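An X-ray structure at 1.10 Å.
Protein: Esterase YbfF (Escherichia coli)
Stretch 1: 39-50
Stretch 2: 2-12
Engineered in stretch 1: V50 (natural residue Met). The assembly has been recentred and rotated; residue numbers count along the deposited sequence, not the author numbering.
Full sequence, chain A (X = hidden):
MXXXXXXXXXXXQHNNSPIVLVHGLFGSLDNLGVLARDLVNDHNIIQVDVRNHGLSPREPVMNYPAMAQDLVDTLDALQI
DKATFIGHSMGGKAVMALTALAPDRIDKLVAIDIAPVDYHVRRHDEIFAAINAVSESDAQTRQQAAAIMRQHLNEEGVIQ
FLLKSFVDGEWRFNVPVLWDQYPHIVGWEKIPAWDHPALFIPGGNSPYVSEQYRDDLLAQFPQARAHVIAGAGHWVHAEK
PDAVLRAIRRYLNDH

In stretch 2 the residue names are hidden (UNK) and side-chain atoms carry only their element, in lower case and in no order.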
ATOM      1  N   LEU A  39     -12.726   2.730   9.772  1.00  9.14           N
ATOM      2  CA  LEU A  39     -13.258   1.407   9.489  1.00  9.41           C
ATOM      3  C   LEU A  39     -13.370   0.480  10.701  1.00  8.89           C
ATOM      4  O   LEU A  39     -14.145  -0.472  10.676  1.00  9.32           O
ATOM      5  CB  LEU A  39     -12.424   0.755   8.383  1.00  8.88           C
ATOM      6  CG  LEU A  39     -12.499   1.510   7.047  1.00  9.22           C
ATOM      7  CD1 LEU A  39     -11.414   1.019   6.104  1.00  9.38           C
ATOM      8  CD2 LEU A  39     -13.883   1.330   6.429  1.00 11.05           C
ATOM      9  N   VAL A  40     -12.619   0.764  11.761  1.00  9.81           N
ATOM     10  CA  VAL A  40     -12.666  -0.069  12.962  1.00 10.31           C
ATOM     11  C   VAL A  40     -13.985   0.109  13.723  1.00 11.68           C
ATOM     12  O   VAL A  40     -14.287  -0.648  14.646  1.00 11.60           O
ATOM     13  CB  VAL A  40     -11.477   0.241  13.915  1.00 10.92           C
ATOM     14  CG1 VAL A  40     -11.661   1.601  14.564  1.00 12.12           C
ATOM     15  CG2 VAL A  40     -11.348  -0.853  14.965  1.00 12.18           C
ATOM     16  N   ASN A  41     -14.770   1.109  13.338  1.00 12.07           N
ATOM     17  CA  ASN A  41     -16.055   1.341  13.989  1.00 13.76           C
ATOM     18  C   ASN A  41     -16.976   0.150  13.757  1.00 14.31           C
ATOM     19  O   ASN A  41     -17.794  -0.192  14.617  1.00 15.76           O
ATOM     20  CB  ASN A  41     -16.716   2.611  13.444  1.00 15.66           C
ATOM     21  CG  ASN A  41     -16.104   3.878  14.009  1.00 18.06           C
ATOM     22  OD1 ASN A  41     -16.162   4.125  15.215  1.00 21.36           O
ATOM     23  ND2 ASN A  41     -15.516   4.693  13.140  1.00 19.49           N
ATOM     24  N   ASP A  42     -16.829  -0.494  12.602  1.00 13.70           N
ATOM     25  CA  ASP A  42     -17.671  -1.631  12.255  1.00 13.39           C
ATOM     26  C   ASP A  42     -16.963  -2.812  11.582  1.00 12.50           C
ATOM     27  O   ASP A  42     -17.612  -3.647  10.951  1.00 13.77           O
ATOM     28  CB  ASP A  42     -18.838  -1.153  11.384  1.00 14.66           C
ATOM     29  CG  ASP A  42     -18.386  -0.334  10.191  1.00 15.81           C
ATOM     30  OD1 ASP A  42     -17.213   0.095  10.160  1.00 14.89           O
ATOM     31  OD2 ASP A  42     -19.218  -0.106   9.285  1.00 16.37           O
ATOM     32  N   HIS A  43     -15.641  -2.882  11.715  1.00 11.48           N
ATOM     33  CA  HIS A  43     -14.871  -3.988  11.140  1.00 10.64           C
ATOM     34  C   HIS A  43     -13.666  -4.305  12.002  1.00 10.42           C
ATOM     35  O   HIS A  43     -13.121  -3.421  12.658  1.00 11.22           O
ATOM     36  CB  HIS A  43     -14.278  -3.650   9.763  1.00 10.65           C
ATOM     37  CG  HIS A  43     -15.275  -3.251   8.729  1.00 10.54           C
ATOM     38  ND1 HIS A  43     -15.805  -1.982   8.659  1.00 10.87           N
ATOM     39  CD2 HIS A  43     -15.803  -3.939   7.690  1.00 11.10           C
ATOM     40  CE1 HIS A  43     -16.616  -1.904   7.619  1.00 11.22           C
ATOM     41  NE2 HIS A  43     -16.632  -3.078   7.014  1.00 12.13           N
ATOM     42  N   ASN A  44     -13.247  -5.566  11.993  1.00 11.16           N
ATOM     43  CA  ASN A  44     -12.019  -5.917  12.684  1.00  9.95           C
ATOM     44  C   ASN A  44     -10.998  -5.414  11.667  1.00  8.92           C
ATOM     45  O   ASN A  44     -11.210  -5.550  10.458  1.00  9.63           O
ATOM     46  CB  ASN A  44     -11.866  -7.430  12.856  1.00 11.70           C
ATOM     47  CG  ASN A  44     -12.738  -7.982  13.961  1.00 14.06           C
ATOM     48  OD1 ASN A  44     -13.183  -7.247  14.843  1.00 13.93           O
ATOM     49  ND2 ASN A  44     -12.972  -9.288  13.932  1.00 17.33           N
ATOM     50  N   ILE A  45      -9.913  -4.820  12.146  1.00  8.90           N
ATOM     51  CA  ILE A  45      -8.891  -4.279  11.261  1.00  8.89           C
ATOM     52  C   ILE A  45      -7.538  -4.934  11.478  1.00  8.37           C
ATOM     53  O   ILE A  45      -7.166  -5.256  12.608  1.00  9.12           O
ATOM     54  CB  ILE A  45      -8.709  -2.759  11.488  1.00 10.45           C
ATOM     55  CG1 ILE A  45     -10.035  -2.026  11.268  1.00 12.50           C
ATOM     56  CG2 ILE A  45      -7.621  -2.219  10.570  1.00 13.22           C
ATOM     57  CD1 ILE A  45     -10.592  -2.151   9.874  1.00 13.35           C
ATOM     58  N   ILE A  46      -6.811  -5.131  10.383  1.00  7.66           N
ATOM     59  CA  ILE A  46      -5.468  -5.692  10.435  1.00  7.99           C
ATOM     60  C   ILE A  46      -4.579  -4.801   9.572  1.00  7.63           C
ATOM     61  O   ILE A  46      -4.762  -4.719   8.354  1.00  8.33           O
ATOM     62  CB  ILE A  46      -5.395  -7.137   9.881  1.00  8.40           C
ATOM     63  CG1 ILE A  46      -6.302  -8.072  10.689  1.00 10.64           C
ATOM     64  CG2 ILE A  46      -3.952  -7.635   9.933  1.00 10.14           C
ATOM     65  CD1 ILE A  46      -7.759  -8.018  10.288  1.00 13.37           C
ATOM     66  N   GLN A  47      -3.643  -4.109  10.208  1.00  7.11           N
ATOM     67  CA  GLN A  47      -2.706  -3.247   9.497  1.00  7.07           C
ATOM     68  C   GLN A  47      -1.390  -4.009   9.430  1.00  7.18           C
ATOM     69  O   GLN A  47      -0.842  -4.386  10.463  1.00  8.33           O
ATOM     70  CB  GLN A  47      -2.519  -1.930  10.253  1.00  8.51           C
ATOM     71  CG  GLN A  47      -3.751  -1.032  10.229  1.00 10.16           C
ATOM     72  CD  GLN A  47      -3.687   0.092  11.243  1.00 11.33           C
ATOM     73  OE1 GLN A  47      -4.433   0.099  12.223  1.00 14.92           O
ATOM     74  NE2 GLN A  47      -2.796   1.048  11.016  1.00 10.83           N
ATOM     75  N   VAL A  48      -0.877  -4.240   8.228  1.00  6.57           N
ATOM     76  CA  VAL A  48       0.361  -4.992   8.085  1.00  7.07           C
ATOM     77  C   VAL A  48       1.557  -4.174   7.635  1.00  6.45           C
ATOM     78  O   VAL A  48       1.417  -3.120   7.007  1.00  7.26           O
ATOM     79  CB  VAL A  48       0.216  -6.143   7.042  1.00  7.93           C
ATOM     80  CG1 VAL A  48      -1.056  -6.921   7.291  1.00  9.51           C
ATOM     81  CG2 VAL A  48       0.233  -5.581   5.616  1.00  8.48           C
ATOM     82  N   ASP A  49       2.737  -4.670   7.988  1.00  6.60           N
ATOM     83  CA  ASP A  49       3.980  -4.088   7.506  1.00  6.32           C
ATOM     84  C   ASP A  49       4.338  -5.056   6.376  1.00  5.95           C
ATOM     85  O   ASP A  49       4.416  -6.270   6.588  1.00  6.00           O
ATOM     86  CB  ASP A  49       5.105  -4.143   8.546  1.00  6.75           C
ATOM     87  CG  ASP A  49       5.165  -2.911   9.434  1.00  6.11           C
ATOM     88  OD1 ASP A  49       4.784  -1.806   8.983  1.00  7.39           O
ATOM     89  OD2 ASP A  49       5.631  -3.055  10.588  1.00  6.60           O
ATOM     90  N   VAL A  50       4.513  -4.535   5.170  1.00  5.55           N
ATOM     91  CA  VAL A  50       4.900  -5.378   4.048  1.00  5.80           C
ATOM     92  C   VAL A  50       6.324  -5.876   4.320  1.00  5.52           C
ATOM     93  O   VAL A  50       7.072  -5.242   5.068  1.00  5.78           O
ATOM     94  CB  VAL A  50       4.859  -4.563   2.732  1.00  5.69           C
ATOM     95  CG1 VAL A  50       5.434  -5.373   1.574  1.00  6.84           C
ATOM     96  CG2 VAL A  50       3.421  -4.154   2.435  1.00  6.46           C
ATOM     97  N   UNK A   2       4.831 -14.859   7.545  1.00 12.42           N
ATOM     98  CA  UNK A   2       3.949 -14.088   8.409  1.00 12.91           C
ATOM     99  C   UNK A   2       4.510 -12.679   8.544  1.00 11.57           C
ATOM    100  O   UNK A   2       5.717 -12.492   8.677  1.00 12.99           O
ATOM    101  n   UNK A   2       2.746 -16.991  13.433  1.00 28.25           N
ATOM    102  c   UNK A   2       3.337 -16.188   9.721  1.00 19.67           C
ATOM    103  c   UNK A   2       3.858 -14.759   9.783  1.00 16.49           C
ATOM    104  c   UNK A   2       3.481 -16.911  11.053  1.00 23.75           C
ATOM    105  c   UNK A   2       2.701 -16.220  12.158  1.00 25.90           C
ATOM    106  N   UNK A   3       3.626 -11.688   8.506  1.00  9.81           N
ATOM    107  CA  UNK A   3       4.033 -10.294   8.601  1.00  8.75           C
ATOM    108  C   UNK A   3       3.758  -9.704   9.972  1.00  8.45           C
ATOM    109  O   UNK A   3       2.970 -10.245  10.749  1.00  8.25           O
ATOM    110  c   UNK A   3       4.870  -9.696   5.673  1.00  8.17           C
ATOM    111  c   UNK A   3       2.490  -9.032   5.244  1.00  8.70           C
ATOM    112  c   UNK A   3       3.421  -9.873   6.102  1.00  7.43           C
ATOM    113  c   UNK A   3       3.270  -9.466   7.566  1.00  7.90           C
ATOM    114  N   UNK A   4       4.428  -8.596  10.265  1.00  7.81           N
ATOM    115  CA  UNK A   4       4.191  -7.884  11.506  1.00  7.62           C
ATOM    116  C   UNK A   4       2.853  -7.189  11.276  1.00  7.01           C
ATOM    117  O   UNK A   4       2.618  -6.614  10.206  1.00  7.40           O
ATOM    118  c   UNK A   4       4.976  -5.957  12.946  1.00  7.13           C
ATOM    119  o   UNK A   4       5.049  -4.728  12.868  1.00  9.30           O
ATOM    120  c   UNK A   4       5.278  -6.836  11.748  1.00  7.69           C
ATOM    121  n   UNK A   4       4.639  -6.582  14.062  1.00  6.16           N
ATOM    122  N   UNK A   5       1.968  -7.258  12.263  1.00  8.00           N
ATOM    123  CA  UNK A   5       0.666  -6.627  12.131  1.00  9.22           C
ATOM    124  C   UNK A   5       0.206  -5.969  13.415  1.00  9.26           C
ATOM    125  O   UNK A   5       0.726  -6.243  14.498  1.00 10.41           O
ATOM    126  c   UNK A   5       0.302  -9.434  13.392  1.00 18.02           C
ATOM    127  c   UNK A   5       0.023  -8.473  10.538  1.00 11.67           C
ATOM    128  c   UNK A   5      -0.813  -8.542  12.902  1.00 14.95           C
ATOM    129  c   UNK A   5      -0.441  -7.642  11.718  1.00 11.51           C
ATOM    130  N   UNK A   6      -0.771  -5.086  13.261  1.00  9.31           N
ATOM    131  CA  UNK A   6      -1.405  -4.388  14.367  1.00 10.62           C
ATOM    132  C   UNK A   6      -2.879  -4.684  14.118  1.00  9.55           C
ATOM    133  O   UNK A   6      -3.433  -4.261  13.100  1.00 10.30           O
ATOM    134  n   UNK A   6       0.144   0.124  16.039  1.00 30.93           N
ATOM    135  n   UNK A   6       2.271  -0.725  16.170  1.00 29.03           N
ATOM    136  c   UNK A   6      -1.714  -2.084  15.435  1.00 19.18           C
ATOM    137  c   UNK A   6       0.960  -0.898  16.267  1.00 28.11           C
ATOM    138  c   UNK A   6      -0.958  -2.381  16.720  1.00 22.88           C
ATOM    139  c   UNK A   6      -1.153  -2.884  14.273  1.00 13.71           C
ATOM    140  n   UNK A   6       0.466  -2.089  16.589  1.00 27.24           N
ATOM    141  N   UNK A   7      -3.499  -5.431  15.026  1.00 10.77           N
ATOM    142  CA  UNK A   7      -4.903  -5.797  14.884  1.00 11.55           C
ATOM    143  C   UNK A   7      -5.773  -5.098  15.919  1.00 11.65           C
ATOM    144  O   UNK A   7      -5.358  -4.889  17.059  1.00 12.11           O
ATOM    145  c   UNK A   7      -5.059  -7.308  15.010  1.00 13.51           C
ATOM    146  N   UNK A   8      -6.984  -4.736  15.513  1.00 11.96           N
ATOM    147  CA  UNK A   8      -7.916  -4.074  16.411  1.00 13.46           C
ATOM    148  C   UNK A   8      -9.323  -4.593  16.144  1.00 13.48           C
ATOM    149  O   UNK A   8      -9.765  -4.674  14.995  1.00 12.97           O
ATOM    150  c   UNK A   8      -7.852  -2.558  16.211  1.00 15.12           C
ATOM    151  c   UNK A   8      -8.140  -0.282  17.252  1.00 21.46           C
ATOM    152  c   UNK A   8      -8.499  -1.753  17.324  1.00 20.44           C
ATOM    153  n   UNK A   8      -7.504   0.223  18.304  1.00 24.73           N
ATOM    154  o   UNK A   8      -8.424   0.391  16.263  1.00 23.99           O
ATOM    155  N   UNK A   9     -10.017  -4.959  17.215  1.00 14.55           N
ATOM    156  CA  UNK A   9     -11.369  -5.488  17.114  1.00 14.39           C
ATOM    157  C   UNK A   9     -12.392  -4.390  16.844  1.00 13.84           C
ATOM    158  O   UNK A   9     -12.278  -3.278  17.357  1.00 13.71           O
ATOM    159  c   UNK A   9     -11.754  -6.230  18.407  1.00 16.84           C
ATOM    160  c   UNK A   9     -13.154  -6.817  18.294  1.00 17.55           C
ATOM    161  o   UNK A   9     -10.816  -7.287  18.641  1.00 18.15           O
ATOM    162  N   UNK A  10     -13.388  -4.713  16.025  1.00 13.91           N
ATOM    163  CA  UNK A  10     -14.442  -3.766  15.684  1.00 14.98           C
ATOM    164  C   UNK A  10     -15.103  -3.241  16.951  1.00 15.46           C
ATOM    165  O   UNK A  10     -15.346  -3.996  17.894  1.00 15.78           O
ATOM    166  c   UNK A  10     -15.481  -4.441  14.799  1.00 14.96           C
ATOM    167  N   UNK A  11     -15.391  -1.945  16.971  1.00 16.62           N
ATOM    168  CA  UNK A  11     -16.026  -1.328  18.129  1.00 18.97           C
ATOM    169  C   UNK A  11     -17.498  -1.719  18.196  1.00 20.56           C
ATOM    170  O   UNK A  11     -18.149  -1.562  19.231  1.00 21.32           O
ATOM    171  c   UNK A  11     -15.886   0.193  18.053  1.00 20.07           C
ATOM    172  c   UNK A  11     -14.440   0.670  18.056  1.00 23.98           C
ATOM    173  n   UNK A  11     -15.449   2.857  17.809  1.00 27.98           N
ATOM    174  o   UNK A  11     -13.210   2.715  17.888  1.00 28.43           O
ATOM    175  c   UNK A  11     -14.315   2.174  17.911  1.00 25.90           C
ATOM    176  N   UNK A  12     -18.010  -2.234  17.081  1.00 21.25           N
ATOM    177  CA  UNK A  12     -19.400  -2.663  16.978  1.00 23.70           C
ATOM    178  C   UNK A  12     -19.483  -3.876  16.052  1.00 23.78           C
ATOM    179  O   UNK A  12     -18.864  -3.893  14.990  1.00 23.16           O
ATOM    180  c   UNK A  12     -20.178  -0.262  17.229  1.00 27.36           C
ATOM    181  o   UNK A  12     -20.627  -0.219  18.374  1.00 29.07           O
ATOM    182  n   UNK A  12     -19.601   0.782  16.645  1.00 28.52           N
ATOM    183  c   UNK A  12     -20.260  -1.533  16.407  1.00 24.87           C
TER
HETATM  184  O   HOH W   1      -5.099  -2.100  13.854  1.00 17.41           O
HETATM  185  O   HOH W   2     -18.498   3.377  16.585  1.00 38.05           O

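Position 2 carries four carbons in a row ending in a nitrogen, a chain kinked at chi3 and out of reach of stretch 1; this is lysine, K2. Position 3 has four carbons forked at the second, the pattern of leucine. L3 points toward stretch 1, its CB 3.5 Å from O of D49 and its CD1 4.1 Å from CB of V48.

At position 4 two carbons end in one oxygen and one nitrogen, a short amide: asparagine, N4. Its backbone O accepts a hydrogen bond from N of D49 (3.0 Å). Position 5 shows four carbons forked at the first, with one arm two carbons long, hence isoleucine. I5 pairs with V48, CG2 lying 3.8 Å from CG1 of V48, and its CB is 3.9 Å from CG2 of I46.

Position 6 has three carbons, a nitrogen, and a carbon bearing two more nitrogens, a guanidinium; it is arginine. The end of R6 leads away from stretch 1, but its backbone bonds Q47 twice, N to O and O to N, both at 2.9 Å. Position 7 has a single side-chain carbon and is alanine; A7 faces I46, and its CA lies 3.3 Å from O of I45.

Position 8 has three carbons, the third carrying one oxygen and one nitrogen; this is the longer amide, glutamine, Q8. OE1 of Q8 lies 3.4 Å from CG2 of V40, while N of Q8 donates to O of I45 (3.0 Å) and N of I45 donates to O of Q8 (2.9 Å). At position 9 one carbon carries an oxygen and a carbon, giving threonine; CG2 of T9 sits 3.5 Å from OD1 of N44.

Position 10, again with one carbon, is alanine, and N of A10 donates to OD1 of N44 (2.8 Å). Position 11 has three carbons ending in oxygen and nitrogen: glutamine, Q11, whose backbone N donates to O of V40 (2.9 Å). Position 12 has two carbons ending in the same pair, asparagine; ND2 of N12 donates to O of N41 (2.9 Å).

The contact is an antiparallel strand pairing, with I45 and Q47 opposite Q8 and R6 in hydrogen-bonded pairs, and I46 and V48 opposite A7 and I5 in the alternate ones. Backbone atoms make the hydrogen bonds of the strand pairing, and the side chains of Q8 and R6 on stretch 2 are exposed. A water bridges O of R6 and OE1 of Q47, 2.8 Å from each. Beyond the strands, N44, V40 and N41 continue the attachment through a side-chain amide and two backbone carbonyls.

Stretch 2 2-12: KLNIRAQTAQN
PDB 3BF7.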